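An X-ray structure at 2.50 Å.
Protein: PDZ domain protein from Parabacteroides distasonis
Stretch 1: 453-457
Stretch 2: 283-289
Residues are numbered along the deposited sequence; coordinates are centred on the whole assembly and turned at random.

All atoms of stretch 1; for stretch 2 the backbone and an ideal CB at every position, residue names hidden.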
# COMPACT_ATOMS: atom_id res chain seq x y z
N THR A 453 2.89 -13.47 -24.80
CA THR A 453 1.74 -12.66 -24.48
C THR A 453 1.90 -12.19 -23.04
O THR A 453 2.06 -13.01 -22.14
CB THR A 453 0.45 -13.44 -24.72
OG1 THR A 453 0.30 -13.62 -26.13
CG2 THR A 453 -0.79 -12.74 -24.16
N VAL A 454 1.94 -10.87 -22.83
CA VAL A 454 2.01 -10.26 -21.49
C VAL A 454 0.69 -9.54 -21.35
O VAL A 454 0.43 -8.58 -22.09
CB VAL A 454 3.24 -9.38 -21.23
CG1 VAL A 454 3.25 -8.87 -19.78
CG2 VAL A 454 4.53 -10.15 -21.54
N GLU A 455 -0.20 -10.10 -20.53
CA GLU A 455 -1.56 -9.59 -20.38
C GLU A 455 -1.90 -9.22 -18.92
O GLU A 455 -1.44 -9.89 -18.00
CB GLU A 455 -2.51 -10.70 -20.84
CG GLU A 455 -3.89 -10.25 -21.25
CD GLU A 455 -4.89 -11.36 -21.52
OE1 GLU A 455 -4.46 -12.49 -21.86
OE2 GLU A 455 -6.11 -11.09 -21.42
N ILE A 456 -2.73 -8.18 -18.72
CA ILE A 456 -3.25 -7.88 -17.39
C ILE A 456 -4.47 -8.79 -17.27
O ILE A 456 -5.36 -8.70 -18.12
CB ILE A 456 -3.52 -6.38 -17.13
CG1 ILE A 456 -2.19 -5.66 -16.87
CG2 ILE A 456 -4.49 -6.18 -15.95
CD1 ILE A 456 -2.22 -4.25 -16.91
N LYS A 457 -4.47 -9.69 -16.26
CA LYS A 457 -5.52 -10.71 -16.00
C LYS A 457 -6.96 -10.15 -16.13
O LYS A 457 -7.31 -9.22 -15.36
CB LYS A 457 -5.33 -11.39 -14.63
CG LYS A 457 -4.10 -12.31 -14.57
CD LYS A 457 -4.21 -13.40 -13.50
CE LYS A 457 -5.15 -14.51 -13.90
NZ LYS A 457 -5.29 -15.53 -12.83
OXT LYS A 457 -7.69 -10.59 -17.04
N UNK A 283 7.19 -0.15 -18.54
CA UNK A 283 6.28 -0.85 -19.49
C UNK A 283 5.13 -1.61 -18.80
O UNK A 283 4.04 -1.69 -19.37
CB UNK A 283 7.09 -1.84 -20.34
N UNK A 284 5.34 -2.16 -17.60
CA UNK A 284 4.28 -2.85 -16.86
C UNK A 284 3.25 -1.84 -16.30
O UNK A 284 2.04 -2.05 -16.44
CB UNK A 284 4.89 -3.68 -15.72
N UNK A 285 3.74 -0.73 -15.70
CA UNK A 285 2.94 0.37 -15.16
C UNK A 285 2.07 1.05 -16.21
O UNK A 285 0.91 1.36 -15.94
CB UNK A 285 3.86 1.41 -14.51
N UNK A 286 2.62 1.29 -17.42
CA UNK A 286 1.89 1.98 -18.49
C UNK A 286 0.90 1.09 -19.24
O UNK A 286 0.13 1.62 -20.04
CB UNK A 286 2.89 2.57 -19.49
N UNK A 287 0.86 -0.23 -18.94
CA UNK A 287 -0.14 -1.11 -19.58
C UNK A 287 -1.55 -0.70 -19.13
O UNK A 287 -2.54 -1.05 -19.79
CB UNK A 287 0.12 -2.58 -19.23
N UNK A 288 -1.65 0.07 -18.01
CA UNK A 288 -2.94 0.54 -17.54
C UNK A 288 -3.24 1.96 -18.03
O UNK A 288 -4.24 2.52 -17.61
CB UNK A 288 -2.99 0.49 -16.01
N UNK A 289 -2.42 2.51 -18.96
CA UNK A 289 -2.73 3.78 -19.60
C UNK A 289 -3.07 3.51 -21.08
O UNK A 289 -2.21 2.99 -21.79
CB UNK A 289 -1.56 4.76 -19.47

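Stretch 1 is the end of a strand, and its side chains alternate: V454 and I456 point their CA-to-CB bonds toward stretch 2, while E455 points away. What it offers is therefore two branched aliphatic side chains, with the backbone running between them.

Position 283 has helical angles, phi -64° and psi -33°, and its ideal CB has nothing of stretch 1 within 5.5 Å. This contact sets no rule there, and the phi would admit proline. The deposited residue is P283, which makes no contact.

At 284 the backbone is again helical and the CB points sideways, with stretch 1 beyond its immediate reach. A short side chain would stop before V454, but a longer apolar one could bend back to its methyl groups. The residue is L284, chi1 m and chi2 t, whose end comes nearer than its CB direction suggests: CD2 lies 4.5 Å from V454 CG1, a loose apolar contact.

Position 285 points away and 286 is out of reach, so neither choice can be read from stretch 1. They hold selenomethionine M285 and C286.

Position 287 is the centre of the contact. Its CB points toward the strand, and the ideal CB lies 3.7 Å from I456 CD1, while further out there is room for a chain to reach in between I456 and V454 as far as the strand backbone. No charged group of stretch 1 faces it, since E455 is turned away. Leucine, isoleucine or methionine would all suit, a long unbranched chain being best able to span both aliphatic neighbours. The deposited residue is selenomethionine M287, with chi1 -90°, chi2 t and chi3 p. Its CB packs 3.7 Å from I456 CD1, its SE sits 4.2 Å from V454 CG1, and its CE reaches 3.4 Å from V454 O and 4.1 Å from E455 CA. One flexible side chain thus touches three successive strand residues. A weak hydrogen bond from M287 N to L284 O, 3.3 Å, ties this position back to 284.

At 288 the CB points sideways, with the ideal CB 4.9 Å from I456 CD1. A side chain with an aliphatic first part could cover that methyl, whether its end were apolar or polar. Q288 does this with CG, 3.6 Å from I456 CD1; its amide is hydrogen-bonded elsewhere in the structure.

Position 289 is out of reach, and stretch 1 leaves its identity free. It is Y289, whose N donates to C286 O at 2.9 Å.

Stretch 2 (283-289) PLMCMQY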
# COMPACT_ATOMS: atom_id res chain seq x y z
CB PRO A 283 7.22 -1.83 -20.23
CG PRO A 283 8.60 -1.35 -19.97
CD PRO A 283 8.57 -0.69 -18.64
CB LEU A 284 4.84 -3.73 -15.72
CG LEU A 284 5.79 -4.86 -16.09
CD1 LEU A 284 6.47 -5.38 -14.85
CD2 LEU A 284 5.06 -6.00 -16.85
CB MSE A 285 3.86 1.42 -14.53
CG MSE A 285 4.44 0.98 -13.21
SE MSE A 285 5.85 2.13 -12.58
CE MSE A 285 4.79 3.63 -12.23
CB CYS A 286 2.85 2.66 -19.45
SG CYS A 286 3.76 4.02 -18.69
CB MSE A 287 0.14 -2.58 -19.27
CG MSE A 287 1.05 -3.22 -20.30
SE MSE A 287 1.51 -5.07 -19.94
CE MSE A 287 -0.12 -5.79 -20.28
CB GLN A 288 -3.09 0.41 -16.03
CG GLN A 288 -3.30 -1.04 -15.63
CD GLN A 288 -4.06 -1.17 -14.37
OE1 GLN A 288 -5.22 -1.60 -14.35
NE2 GLN A 288 -3.43 -0.75 -13.28
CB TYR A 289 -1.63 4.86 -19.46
CG TYR A 289 -2.17 6.21 -19.90
CD1 TYR A 289 -3.00 6.95 -19.07
CD2 TYR A 289 -2.00 6.65 -21.22
CE1 TYR A 289 -3.59 8.14 -19.50
CE2 TYR A 289 -2.60 7.84 -21.67
CZ TYR A 289 -3.39 8.58 -20.80
OH TYR A 289 -3.98 9.76 -21.21
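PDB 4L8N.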